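Local coordinates for CAMK/CAMK2 protein kinase (Salpingoeca rosetta, PDB 5IG1) that probably transfers phosphate from ATP to serine and threonine residues of target proteins, as the kinase domain of a calcium/calmodulin-dependent protein kinase II, at residues G42-V47 / F95-G100; V47-L52 / E88-L93; K231-D236 / L257-K262. All coordinates share one frame; numbering follows the deposited sequence.

Interactions 1 and 2 are two successive portions of one strand pairing, 44-51 with 90-96, in the antiparallel sheet of the kinase N-terminal lobe. Their centres lie about 16 Å apart, they share Val47, and Phe95 CE2 packs on Lys48 CB at 3.9 Å where they meet. Because the strands are antiparallel, interaction 2 nests inside the chain loop that interaction 1 closes, with helix 57-72 in between. Interaction 3 follows later in the chain, in the helical lobe; its centre is about 38 Å and 39 Å from those of interactions 1 and 2. The first two therefore build the small lobe up to the hinge, while the third joins loops of the large one.

Interaction 1 (G42-V47 / F95-G100); sequences GEVCAV and FEYVSG. With PO4 (phosphate ion), chain C.
Tyr97 CG (chi1 -167°) and Val44 CG1 (chi1 178°) each stand anti to their own backbone N, and the two side chains then run side by side, pointing the same way. Val44 CG1 comes to lie over one face of the tyrosine ring, 3.8 Å from its centroid and 15° off the normal, a CH-pi contact whose closest ring atom is CG at 3.7 Å. A branched valine suits this place because one methyl can cover the ring while the other faces elsewhere. At the far end of the ring, the hydroxyl OH of Tyr97 donates a hydrogen bond of 2.7 Å to O3 of a phosphate ion, probably taken up from the crystallisation liquor.

Deeper in, an antiparallel hydrogen-bonded pair couples Ala46 to Phe95. Ala46 N donates to Phe95 O at 2.9 Å, and Phe95 N returns the bond to Ala46 O at 2.8 Å, with that donor standing above the carbonyl plane. Both side chains lie on the same face of the sheet, where the small methyl of Ala46 touches Ile25 of strand 24-27 and Val33 of strand 32-38. Phe95 occupies the gatekeeper position of the kinase fold, and Glu96 to Val98 begin the hinge between the lobes. The Glu96 side chain starts away from 42-47; its OE1 is held by Ser80 N and by a salt bridge to Lys159.

Chemically, the contact passes from reciprocal backbone bonds, which fix the gatekeeper's main chain, to an apolar cover on an amphipathic ring. The tyrosine can therefore bury a face against valine and still present its hydroxyl to a polar partner such as the phosphate.

Interaction 2 (V47-L52 / E88-L93); sequences VKVIAL and ESHFYL
Val47 meets Tyr92 where strands 44-51 and 90-96 run antiparallel in the sheet of the kinase N-lobe; the N-to-C directions of 47-51 and 90-93 are 165° apart. Val47 CG2 lies in the plane of the Tyr92 ring, at its edge, 3.8 Å from Tyr92 CB. Next, Lys48 exchanges backbone hydrogen bonds with Leu93; this is the strand lysine of the kinase Ala-Val-Lys motif, and its chain, bent at chi2 and chi3, carries NZ to a salt bridge with Glu66 on helix 57-72.

Val49, a beta-branched residue well suited to a strand, points to the same side of the sheet as Tyr92 and His90: its CG1 approaches Tyr92 CE1 at 3.6 Å and His90 CD2 at 3.5 Å. Ile50 again bonds reciprocally, with Phe91, and the two side chains turn with Leu93 to the face packed against helix 57-72, where bulky apolar groups belong. The small methyl of Ala51 lies 3.8 Å from His90 NE2, while His90 ND1 shares a 2.9 Å hydrogen bond with Ser89 OG.

Leu52 ends the pairing: its N bonds Ser89 O at 2.7 Å, and its side chain crosses Phe91 at about a right angle, with CD2 3.6 Å from ring atom CE2.

Interaction 3 (K231-D236 / L257-K262); sequences KNCQYD and LEPNPK
Leu257 CD1 rests over one face of the Tyr235 ring, 3.8 Å from its centroid and 17° off the normal, offset toward the rim and 3.7 Å from CZ; this CH-pi contact belongs to the closely packed part. The tyrosine CG sits between the backbone N and the carbonyl carbon (chi1 76°), and the side chain crosses that of the leucine obliquely. A branched leucine suits the spot: it meets the ring with one methyl, CD1, and its side chain also touches Trp202 and Val206 of helix 198-213, while the ring also reaches Tyr209 and Pro217.

Beside it Cys233 is held as closely: CB meets Pro259 CG at 3.6 Å, and SG lies 3.2 Å from Leu257 O and in the plane of the Tyr235 ring, at its edge. A compact side chain fits here, between a ring edge and a proline.

Toward solvent the contact thins: from the exposed Lys231 just the backbone O comes near Pro259, 4.4 Å from CB, while its side chain turns away. Side-chain packing, with the sulfur beside a carbonyl oxygen, joins the segments; they share no hydrogen bond.

Cys233 takes positive phi (56°) as the chain leaves helix 223-231, closing it with a Schellman motif, and Leu257 follows the end of helix 247-256. The contact thus joins two helix exits in the C-terminal lobe of the protein kinase fold.

Interaction 1 (G42-V47 / F95-G100)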
ATOM      1  N   GLY A  42     -18.172  18.969 -10.546  1.00 54.34           N
ATOM      2  CA  GLY A  42     -17.586  18.377 -11.729  1.00 50.88           C
ATOM      3  C   GLY A  42     -16.300  17.627 -11.480  1.00 53.35           C
ATOM      4  O   GLY A  42     -15.647  17.202 -12.439  1.00 53.15           O
ATOM      5  N   GLU A  43     -15.910  17.464 -10.220  1.00 47.63           N
ATOM      6  CA  GLU A  43     -14.717  16.700  -9.892  1.00 45.19           C
ATOM      7  C   GLU A  43     -14.913  15.228 -10.238  1.00 43.33           C
ATOM      8  O   GLU A  43     -15.947  14.638  -9.917  1.00 52.04           O
ATOM      9  CB  GLU A  43     -14.387  16.855  -8.411  1.00 47.83           C
ATOM     10  CG  GLU A  43     -13.386  15.844  -7.896  1.00 45.63           C
ATOM     11  CD  GLU A  43     -13.138  15.984  -6.413  1.00 63.12           C
ATOM     12  OE1 GLU A  43     -13.964  16.625  -5.728  1.00 87.25           O
ATOM     13  OE2 GLU A  43     -12.117  15.457  -5.931  1.00 57.75           O
ATOM     14  N   VAL A  44     -13.920  14.642 -10.898  1.00 42.27           N
ATOM     15  CA  VAL A  44     -13.931  13.215 -11.196  1.00 42.25           C
ATOM     16  C   VAL A  44     -13.383  12.459  -9.995  1.00 45.43           C
ATOM     17  O   VAL A  44     -12.311  12.789  -9.472  1.00 48.52           O
ATOM     18  CB  VAL A  44     -13.116  12.920 -12.464  1.00 43.93           C
ATOM     19  CG1 VAL A  44     -13.079  11.431 -12.736  1.00 33.85           C
ATOM     20  CG2 VAL A  44     -13.715  13.662 -13.644  1.00 40.45           C
ATOM     21  N   CYS A  45     -14.116  11.438  -9.560  1.00 57.14           N
ATOM     22  CA  CYS A  45     -13.848  10.714  -8.331  1.00 53.42           C
ATOM     23  C   CYS A  45     -13.968   9.216  -8.574  1.00 47.04           C
ATOM     24  O   CYS A  45     -14.559   8.763  -9.557  1.00 55.14           O
ATOM     25  CB  CYS A  45     -14.815  11.149  -7.224  1.00 44.37           C
ATOM     26  SG  CYS A  45     -14.568  12.820  -6.693  1.00 72.71           S
ATOM     27  N   ALA A  46     -13.404   8.441  -7.656  1.00 52.08           N
ATOM     28  CA  ALA A  46     -13.565   6.992  -7.649  1.00 49.38           C
ATOM     29  C   ALA A  46     -14.432   6.639  -6.451  1.00 44.24           C
ATOM     30  O   ALA A  46     -13.988   6.751  -5.305  1.00 60.20           O
ATOM     31  CB  ALA A  46     -12.216   6.282  -7.578  1.00 49.59           C
ATOM     32  N   VAL A  47     -15.663   6.222  -6.705  1.00 37.08           N
ATOM     33  CA  VAL A  47     -16.537   5.745  -5.641  1.00 45.49           C
ATOM     34  C   VAL A  47     -16.286   4.254  -5.435  1.00 50.01           C
ATOM     35  O   VAL A  47     -16.206   3.481  -6.400  1.00 33.64           O
ATOM     36  CB  VAL A  47     -18.016   6.036  -5.957  1.00 32.92           C
ATOM     37  CG1 VAL A  47     -18.410   5.473  -7.316  1.00 37.34           C
ATOM     38  CG2 VAL A  47     -18.915   5.491  -4.862  1.00 38.14           C
ATOM     39  N   PHE A  95     -13.599   8.685  -3.268  1.00 44.89           N
ATOM     40  CA  PHE A  95     -12.178   8.972  -3.157  1.00 53.23           C
ATOM     41  C   PHE A  95     -11.743   9.882  -4.298  1.00 53.75           C
ATOM     42  O   PHE A  95     -12.399   9.959  -5.345  1.00 45.35           O
ATOM     43  CB  PHE A  95     -11.325   7.697  -3.206  1.00 42.31           C
ATOM     44  CG  PHE A  95     -11.498   6.789  -2.026  1.00 40.80           C
ATOM     45  CD1 PHE A  95     -10.835   7.041  -0.838  1.00 44.54           C
ATOM     46  CD2 PHE A  95     -12.299   5.665  -2.112  1.00 34.22           C
ATOM     47  CE1 PHE A  95     -10.986   6.198   0.249  1.00 33.31           C
ATOM     48  CE2 PHE A  95     -12.446   4.815  -1.035  1.00 33.98           C
ATOM     49  CZ  PHE A  95     -11.789   5.082   0.147  1.00 40.06           C
ATOM     50  N   GLU A  96     -10.611  10.556  -4.094  1.00 46.23           N
ATOM     51  CA  GLU A  96     -10.014  11.311  -5.182  1.00 49.91           C
ATOM     52  C   GLU A  96      -9.644  10.365  -6.317  1.00 46.17           C
ATOM     53  O   GLU A  96      -9.238   9.219  -6.099  1.00 55.01           O
ATOM     54  CB  GLU A  96      -8.782  12.092  -4.708  1.00 41.58           C
ATOM     55  CG  GLU A  96      -7.561  11.254  -4.389  1.00 55.35           C
ATOM     56  CD  GLU A  96      -6.308  12.098  -4.202  1.00 68.61           C
ATOM     57  OE1 GLU A  96      -5.744  12.108  -3.085  1.00 58.92           O
ATOM     58  OE2 GLU A  96      -5.889  12.760  -5.175  1.00 92.88           O
ATOM     59  N   TYR A  97      -9.819  10.847  -7.542  1.00 49.86           N
ATOM     60  CA  TYR A  97      -9.567  10.019  -8.709  1.00 44.36           C
ATOM     61  C   TYR A  97      -8.082   9.711  -8.841  1.00 62.37           C
ATOM     62  O   TYR A  97      -7.230  10.598  -8.734  1.00 57.18           O
ATOM     63  CB  TYR A  97     -10.069  10.712  -9.971  1.00 52.46           C
ATOM     64  CG  TYR A  97     -10.142   9.811 -11.179  1.00 58.21           C
ATOM     65  CD1 TYR A  97     -10.994   8.714 -11.197  1.00 49.47           C
ATOM     66  CD2 TYR A  97      -9.376  10.069 -12.312  1.00 52.81           C
ATOM     67  CE1 TYR A  97     -11.073   7.894 -12.304  1.00 64.60           C
ATOM     68  CE2 TYR A  97      -9.452   9.255 -13.422  1.00 63.70           C
ATOM     69  CZ  TYR A  97     -10.300   8.166 -13.413  1.00 75.96           C
ATOM     70  OH  TYR A  97     -10.383   7.344 -14.512  1.00 89.20           O
ATOM     71  N   VAL A  98      -7.788   8.438  -9.080  1.00 68.03           N
ATOM     72  CA  VAL A  98      -6.436   7.935  -9.254  1.00 49.29           C
ATOM     73  C   VAL A  98      -6.435   7.128 -10.542  1.00 62.30           C
ATOM     74  O   VAL A  98      -7.148   6.122 -10.647  1.00 81.48           O
ATOM     75  CB  VAL A  98      -5.997   7.077  -8.056  1.00 47.35           C
ATOM     76  CG1 VAL A  98      -4.813   6.218  -8.412  1.00 58.73           C
ATOM     77  CG2 VAL A  98      -5.674   7.979  -6.872  1.00 53.74           C
ATOM     78  N   SER A  99      -5.656   7.575 -11.527  1.00 53.44           N
ATOM     79  CA  SER A  99      -5.700   6.997 -12.864  1.00 58.90           C
ATOM     80  C   SER A  99      -4.378   6.415 -13.338  1.00 59.25           C
ATOM     81  O   SER A  99      -4.290   5.989 -14.496  1.00 60.99           O
ATOM     82  CB  SER A  99      -6.159   8.054 -13.874  1.00 51.06           C
ATOM     83  OG  SER A  99      -5.248   9.140 -13.902  1.00 56.68           O
ATOM     84  N   GLY A 100      -3.344   6.408 -12.503  1.00 49.29           N
ATOM     85  CA  GLY A 100      -2.067   5.874 -12.929  1.00 51.41           C
ATOM     86  C   GLY A 100      -1.907   4.384 -12.735  1.00 53.02           C
ATOM     87  O   GLY A 100      -0.935   3.806 -13.227  1.00 53.97           O
TER
HETATM   88  P   PO4 C 401      -9.992   9.509 -17.785  1.00109.76           P
HETATM   89  O1  PO4 C 401      -9.859   9.252 -19.270  1.00104.10           O
HETATM   90  O2  PO4 C 401     -11.237  10.321 -17.523  1.00 94.62           O
HETATM   91  O3  PO4 C 401     -10.104   8.197 -17.046  1.00126.76           O
HETATM   92  O4  PO4 C 401      -8.771  10.250 -17.289  1.00101.66           O

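Interaction 2 (V47-L52 / E88-L93)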
ATOM      1  N   VAL A  47     -15.663   6.222  -6.705  1.00 37.08           N
ATOM      2  CA  VAL A  47     -16.537   5.745  -5.641  1.00 45.49           C
ATOM      3  C   VAL A  47     -16.286   4.254  -5.435  1.00 50.01           C
ATOM      4  O   VAL A  47     -16.206   3.481  -6.400  1.00 33.64           O
ATOM      5  CB  VAL A  47     -18.016   6.036  -5.957  1.00 32.92           C
ATOM      6  CG1 VAL A  47     -18.410   5.473  -7.316  1.00 37.34           C
ATOM      7  CG2 VAL A  47     -18.915   5.491  -4.862  1.00 38.14           C
ATOM      8  N   LYS A  48     -16.115   3.858  -4.179  1.00 50.35           N
ATOM      9  CA  LYS A  48     -16.004   2.458  -3.794  1.00 48.04           C
ATOM     10  C   LYS A  48     -17.374   2.024  -3.286  1.00 45.84           C
ATOM     11  O   LYS A  48     -17.802   2.436  -2.203  1.00 50.31           O
ATOM     12  CB  LYS A  48     -14.920   2.263  -2.733  1.00 47.47           C
ATOM     13  CG  LYS A  48     -14.739   0.819  -2.260  1.00 40.10           C
ATOM     14  CD  LYS A  48     -13.261   0.492  -2.040  1.00 56.43           C
ATOM     15  CE  LYS A  48     -12.911   0.437  -0.558  1.00 67.48           C
ATOM     16  NZ  LYS A  48     -11.465   0.113  -0.343  1.00 80.48           N
ATOM     17  N   VAL A  49     -18.069   1.223  -4.086  1.00 48.91           N
ATOM     18  CA  VAL A  49     -19.405   0.742  -3.756  1.00 43.40           C
ATOM     19  C   VAL A  49     -19.278  -0.590  -3.035  1.00 47.27           C
ATOM     20  O   VAL A  49     -18.580  -1.500  -3.504  1.00 54.98           O
ATOM     21  CB  VAL A  49     -20.265   0.602  -5.022  1.00 33.52           C
ATOM     22  CG1 VAL A  49     -21.711   0.335  -4.647  1.00 35.18           C
ATOM     23  CG2 VAL A  49     -20.145   1.852  -5.886  1.00 41.59           C
ATOM     24  N   ILE A  50     -19.953  -0.706  -1.894  1.00 40.37           N
ATOM     25  CA  ILE A  50     -19.923  -1.909  -1.071  1.00 49.88           C
ATOM     26  C   ILE A  50     -21.361  -2.272  -0.730  1.00 56.43           C
ATOM     27  O   ILE A  50     -21.981  -1.623   0.118  1.00 60.84           O
ATOM     28  CB  ILE A  50     -19.102  -1.717   0.211  1.00 40.98           C
ATOM     29  CG1 ILE A  50     -17.756  -1.066  -0.104  1.00 41.70           C
ATOM     30  CG2 ILE A  50     -18.902  -3.052   0.900  1.00 48.20           C
ATOM     31  CD1 ILE A  50     -16.967  -0.669   1.119  1.00 56.44           C
ATOM     32  N   ALA A  51     -21.892  -3.308  -1.373  1.00 61.54           N
ATOM     33  CA  ALA A  51     -23.224  -3.777  -1.018  1.00 44.85           C
ATOM     34  C   ALA A  51     -23.226  -4.327   0.404  1.00 50.04           C
ATOM     35  O   ALA A  51     -22.299  -5.033   0.815  1.00 70.14           O
ATOM     36  CB  ALA A  51     -23.697  -4.842  -2.002  1.00 62.91           C
ATOM     37  N   LEU A  52     -24.268  -3.987   1.160  1.00 45.32           N
ATOM     38  CA  LEU A  52     -24.403  -4.433   2.542  1.00 51.30           C
ATOM     39  C   LEU A  52     -25.000  -5.826   2.671  1.00 57.34           C
ATOM     40  O   LEU A  52     -24.975  -6.387   3.771  1.00 72.10           O
ATOM     41  CB  LEU A  52     -25.274  -3.450   3.330  1.00 49.06           C
ATOM     42  CG  LEU A  52     -24.650  -2.109   3.706  1.00 59.79           C
ATOM     43  CD1 LEU A  52     -25.717  -1.133   4.149  1.00 48.91           C
ATOM     44  CD2 LEU A  52     -23.610  -2.312   4.795  1.00 66.56           C
ATOM     45  N   GLU A  88     -29.514   2.295   2.746  1.00 76.32           N
ATOM     46  CA  GLU A  88     -30.120   1.083   3.275  1.00 73.55           C
ATOM     47  C   GLU A  88     -29.602  -0.182   2.606  1.00 77.01           C
ATOM     48  O   GLU A  88     -30.094  -1.271   2.913  1.00101.79           O
ATOM     49  CB  GLU A  88     -31.644   1.162   3.131  1.00 76.79           C
ATOM     50  CG  GLU A  88     -32.241   2.441   3.685  1.00111.44           C
ATOM     51  CD  GLU A  88     -33.728   2.563   3.408  1.00133.56           C
ATOM     52  OE1 GLU A  88     -34.371   3.467   3.982  1.00136.73           O
ATOM     53  OE2 GLU A  88     -34.254   1.755   2.614  1.00142.15           O
ATOM     54  N   SER A  89     -28.624  -0.072   1.709  1.00 67.53           N
ATOM     55  CA  SER A  89     -28.195  -1.234   0.941  1.00 71.91           C
ATOM     56  C   SER A  89     -26.724  -1.166   0.554  1.00 64.46           C
ATOM     57  O   SER A  89     -26.109  -2.196   0.260  1.00 62.23           O
ATOM     58  CB  SER A  89     -29.052  -1.378  -0.321  1.00 66.85           C
ATOM     59  OG  SER A  89     -28.879  -0.259  -1.171  1.00 70.51           O
ATOM     60  N   HIS A  90     -26.148   0.034   0.546  1.00 60.60           N
ATOM     61  CA  HIS A  90     -24.788   0.203   0.065  1.00 53.26           C
ATOM     62  C   HIS A  90     -24.016   1.190   0.927  1.00 52.34           C
ATOM     63  O   HIS A  90     -24.586   2.085   1.557  1.00 43.35           O
ATOM     64  CB  HIS A  90     -24.748   0.692  -1.388  1.00 52.04           C
ATOM     65  CG  HIS A  90     -25.160  -0.337  -2.391  1.00 51.84           C
ATOM     66  ND1 HIS A  90     -26.476  -0.545  -2.745  1.00 55.51           N
ATOM     67  CD2 HIS A  90     -24.429  -1.208  -3.127  1.00 65.93           C
ATOM     68  CE1 HIS A  90     -26.538  -1.505  -3.651  1.00 77.08           C
ATOM     69  NE2 HIS A  90     -25.309  -1.923  -3.902  1.00 84.37           N
ATOM     70  N   PHE A  91     -22.705   0.979   0.958  1.00 51.32           N
ATOM     71  CA  PHE A  91     -21.714   1.981   1.308  1.00 46.92           C
ATOM     72  C   PHE A  91     -21.181   2.589   0.021  1.00 54.42           C
ATOM     73  O   PHE A  91     -20.950   1.875  -0.961  1.00 61.70           O
ATOM     74  CB  PHE A  91     -20.548   1.367   2.082  1.00 68.42           C
ATOM     75  CG  PHE A  91     -20.752   1.305   3.561  1.00 67.88           C
ATOM     76  CD1 PHE A  91     -20.815   2.464   4.313  1.00 60.59           C
ATOM     77  CD2 PHE A  91     -20.838   0.082   4.208  1.00 70.46           C
ATOM     78  CE1 PHE A  91     -20.986   2.407   5.678  1.00 68.26           C
ATOM     79  CE2 PHE A  91     -21.007   0.019   5.576  1.00 60.69           C
ATOM     80  CZ  PHE A  91     -21.082   1.182   6.311  1.00 65.07           C
ATOM     81  N   TYR A  92     -20.981   3.905   0.028  1.00 52.95           N
ATOM     82  CA  TYR A  92     -20.311   4.599  -1.068  1.00 47.52           C
ATOM     83  C   TYR A  92     -19.163   5.398  -0.477  1.00 45.89           C
ATOM     84  O   TYR A  92     -19.391   6.366   0.256  1.00 47.99           O
ATOM     85  CB  TYR A  92     -21.272   5.504  -1.831  1.00 41.82           C
ATOM     86  CG  TYR A  92     -22.459   4.773  -2.399  1.00 54.09           C
ATOM     87  CD1 TYR A  92     -22.387   4.148  -3.642  1.00 56.10           C
ATOM     88  CD2 TYR A  92     -23.651   4.701  -1.690  1.00 43.05           C
ATOM     89  CE1 TYR A  92     -23.480   3.474  -4.162  1.00 58.66           C
ATOM     90  CE2 TYR A  92     -24.747   4.039  -2.204  1.00 45.46           C
ATOM     91  CZ  TYR A  92     -24.658   3.427  -3.437  1.00 58.06           C
ATOM     92  OH  TYR A  92     -25.752   2.762  -3.934  1.00 59.92           O
ATOM     93  N   LEU A  93     -17.937   4.990  -0.781  1.00 39.73           N
ATOM     94  CA  LEU A  93     -16.744   5.665  -0.283  1.00 37.44           C
ATOM     95  C   LEU A  93     -16.135   6.441  -1.447  1.00 41.72           C
ATOM     96  O   LEU A  93     -15.402   5.880  -2.264  1.00 49.63           O
ATOM     97  CB  LEU A  93     -15.757   4.663   0.312  1.00 47.94           C
ATOM     98  CG  LEU A  93     -16.287   3.692   1.372  1.00 44.27           C
ATOM     99  CD1 LEU A  93     -15.140   3.082   2.152  1.00 54.64           C
ATOM    100  CD2 LEU A  93     -17.250   4.374   2.308  1.00 42.71           C
TER

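Interaction 3 (K231-D236 / L257-K262)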
ATOM      1  N   LYS A 231       9.626 -15.340   9.940  1.00 68.79           N
ATOM      2  CA  LYS A 231       9.960 -15.313  11.360  1.00 74.29           C
ATOM      3  C   LYS A 231      11.468 -15.354  11.570  1.00 83.18           C
ATOM      4  O   LYS A 231      12.026 -14.550  12.324  1.00 88.73           O
ATOM      5  CB  LYS A 231       9.286 -16.479  12.088  1.00 74.89           C
ATOM      6  CG  LYS A 231       7.778 -16.350  12.217  1.00 74.66           C
ATOM      7  CD  LYS A 231       7.204 -17.401  13.156  1.00 80.09           C
ATOM      8  CE  LYS A 231       7.326 -18.800  12.582  1.00 85.45           C
ATOM      9  NZ  LYS A 231       6.723 -19.818  13.489  1.00 94.21           N
ATOM     10  N   ASN A 232      12.145 -16.287  10.903  1.00 86.28           N
ATOM     11  CA  ASN A 232      13.592 -16.411  11.019  1.00 85.35           C
ATOM     12  C   ASN A 232      14.340 -15.413  10.149  1.00 79.83           C
ATOM     13  O   ASN A 232      15.575 -15.441  10.129  1.00 80.62           O
ATOM     14  CB  ASN A 232      14.029 -17.833  10.665  1.00 96.95           C
ATOM     15  CG  ASN A 232      13.431 -18.870  11.591  1.00113.90           C
ATOM     16  OD1 ASN A 232      14.049 -19.268  12.576  1.00124.46           O
ATOM     17  ND2 ASN A 232      12.218 -19.311  11.280  1.00117.84           N
ATOM     18  N   CYS A 233      13.625 -14.543   9.432  1.00 82.49           N
ATOM     19  CA  CYS A 233      14.238 -13.512   8.596  1.00 76.23           C
ATOM     20  C   CYS A 233      15.198 -14.128   7.575  1.00 80.89           C
ATOM     21  O   CYS A 233      16.321 -13.658   7.379  1.00 86.18           O
ATOM     22  CB  CYS A 233      14.942 -12.466   9.460  1.00 62.53           C
ATOM     23  SG  CYS A 233      15.114 -10.866   8.674  1.00 85.26           S
ATOM     24  N   GLN A 234      14.740 -15.195   6.920  1.00 80.87           N
ATOM     25  CA  GLN A 234      15.550 -15.940   5.954  1.00 78.35           C
ATOM     26  C   GLN A 234      15.363 -15.323   4.571  1.00 73.95           C
ATOM     27  O   GLN A 234      14.470 -15.694   3.807  1.00 65.90           O
ATOM     28  CB  GLN A 234      15.177 -17.418   5.962  1.00 81.84           C
ATOM     29  CG  GLN A 234      15.514 -18.135   7.255  1.00 98.47           C
ATOM     30  CD  GLN A 234      17.002 -18.132   7.541  1.00127.67           C
ATOM     31  OE1 GLN A 234      17.433 -17.879   8.669  1.00139.14           O
ATOM     32  NE2 GLN A 234      17.800 -18.415   6.514  1.00134.04           N
ATOM     33  N   TYR A 235      16.227 -14.364   4.248  1.00 59.06           N
ATOM     34  CA  TYR A 235      16.287 -13.780   2.917  1.00 67.13           C
ATOM     35  C   TYR A 235      17.737 -13.408   2.650  1.00 81.61           C
ATOM     36  O   TYR A 235      18.568 -13.384   3.561  1.00 82.68           O
ATOM     37  CB  TYR A 235      15.370 -12.561   2.789  1.00 71.34           C
ATOM     38  CG  TYR A 235      15.935 -11.339   3.459  1.00 65.33           C
ATOM     39  CD1 TYR A 235      15.763 -11.128   4.820  1.00 53.73           C
ATOM     40  CD2 TYR A 235      16.656 -10.400   2.732  1.00 58.16           C
ATOM     41  CE1 TYR A 235      16.290 -10.015   5.439  1.00 56.18           C
ATOM     42  CE2 TYR A 235      17.187  -9.288   3.341  1.00 55.23           C
ATOM     43  CZ  TYR A 235      17.003  -9.098   4.693  1.00 58.83           C
ATOM     44  OH  TYR A 235      17.535  -7.985   5.296  1.00 60.40           O
ATOM     45  N   ASP A 236      18.040 -13.100   1.391  1.00 89.29           N
ATOM     46  CA  ASP A 236      19.420 -12.829   1.014  1.00 97.74           C
ATOM     47  C   ASP A 236      19.452 -11.869  -0.163  1.00 79.72           C
ATOM     48  O   ASP A 236      18.422 -11.528  -0.747  1.00 77.95           O
ATOM     49  CB  ASP A 236      20.170 -14.123   0.675  1.00109.05           C
ATOM     50  CG  ASP A 236      19.373 -15.036  -0.233  1.00112.39           C
ATOM     51  OD1 ASP A 236      18.140 -14.850  -0.321  1.00122.84           O
ATOM     52  OD2 ASP A 236      19.975 -15.946  -0.845  1.00101.48           O
ATOM     53  N   LEU A 257      13.860  -4.726   7.539  1.00 66.02           N
ATOM     54  CA  LEU A 257      13.525  -6.125   7.797  1.00 58.57           C
ATOM     55  C   LEU A 257      14.163  -6.636   9.082  1.00 66.25           C
ATOM     56  O   LEU A 257      14.615  -7.783   9.148  1.00 68.96           O
ATOM     57  CB  LEU A 257      13.937  -6.994   6.616  1.00 48.37           C
ATOM     58  CG  LEU A 257      13.164  -6.737   5.321  1.00 54.67           C
ATOM     59  CD1 LEU A 257      13.661  -7.654   4.202  1.00 51.71           C
ATOM     60  CD2 LEU A 257      11.672  -6.923   5.553  1.00 45.85           C
ATOM     61  N   GLU A 258      14.218  -5.804  10.112  1.00 61.67           N
ATOM     62  CA  GLU A 258      14.705  -6.254  11.408  1.00 63.72           C
ATOM     63  C   GLU A 258      13.661  -7.151  12.063  1.00 66.89           C
ATOM     64  O   GLU A 258      12.510  -6.730  12.231  1.00 57.80           O
ATOM     65  CB  GLU A 258      15.016  -5.056  12.304  1.00 77.47           C
ATOM     66  CG  GLU A 258      15.234  -5.416  13.765  1.00103.68           C
ATOM     67  CD  GLU A 258      16.519  -6.180  14.003  1.00122.73           C
ATOM     68  OE1 GLU A 258      17.428  -6.101  13.151  1.00124.59           O
ATOM     69  OE2 GLU A 258      16.618  -6.861  15.046  1.00128.82           O
ATOM     70  N   PRO A 259      14.017  -8.378  12.459  1.00 74.55           N
ATOM     71  CA  PRO A 259      13.001  -9.306  12.989  1.00 63.13           C
ATOM     72  C   PRO A 259      12.331  -8.828  14.267  1.00 71.78           C
ATOM     73  O   PRO A 259      11.219  -9.282  14.566  1.00 77.06           O
ATOM     74  CB  PRO A 259      13.792 -10.600  13.229  1.00 59.55           C
ATOM     75  CG  PRO A 259      15.071 -10.438  12.468  1.00 73.32           C
ATOM     76  CD  PRO A 259      15.362  -8.976  12.445  1.00 72.57           C
ATOM     77  N   ASN A 260      12.963  -7.934  15.032  1.00 72.97           N
ATOM     78  CA  ASN A 260      12.392  -7.444  16.283  1.00 79.42           C
ATOM     79  C   ASN A 260      11.942  -6.000  16.128  1.00 85.97           C
ATOM     80  O   ASN A 260      12.767  -5.133  15.800  1.00 91.48           O
ATOM     81  CB  ASN A 260      13.396  -7.562  17.426  1.00 82.21           C
ATOM     82  CG  ASN A 260      12.880  -6.951  18.709  1.00 93.87           C
ATOM     83  OD1 ASN A 260      13.239  -5.828  19.061  1.00101.41           O
ATOM     84  ND2 ASN A 260      12.021  -7.681  19.411  1.00 92.12           N
ATOM     85  N   PRO A 261      10.669  -5.689  16.383  1.00 76.98           N
ATOM     86  CA  PRO A 261      10.169  -4.336  16.087  1.00 78.22           C
ATOM     87  C   PRO A 261      10.869  -3.241  16.872  1.00 81.17           C
ATOM     88  O   PRO A 261      10.947  -2.102  16.395  1.00 82.56           O
ATOM     89  CB  PRO A 261       8.678  -4.426  16.454  1.00 69.76           C
ATOM     90  CG  PRO A 261       8.379  -5.891  16.537  1.00 64.09           C
ATOM     91  CD  PRO A 261       9.635  -6.539  16.994  1.00 67.99           C
ATOM     92  N   LYS A 262      11.383  -3.550  18.064  1.00 67.34           N
ATOM     93  CA  LYS A 262      12.071  -2.530  18.846  1.00 82.69           C
ATOM     94  C   LYS A 262      13.348  -2.071  18.152  1.00 86.09           C
ATOM     95  O   LYS A 262      13.668  -0.877  18.157  1.00 85.61           O
ATOM     96  CB  LYS A 262      12.371  -3.060  20.245  1.00105.17           C
ATOM     97  CG  LYS A 262      11.235  -3.878  20.832  1.00107.14           C
ATOM     98  CD  LYS A 262      11.550  -4.334  22.240  1.00106.61           C
ATOM     99  CE  LYS A 262      11.322  -3.211  23.229  1.00100.44           C
ATOM    100  NZ  LYS A 262       9.912  -2.740  23.155  1.00 92.71           N
TER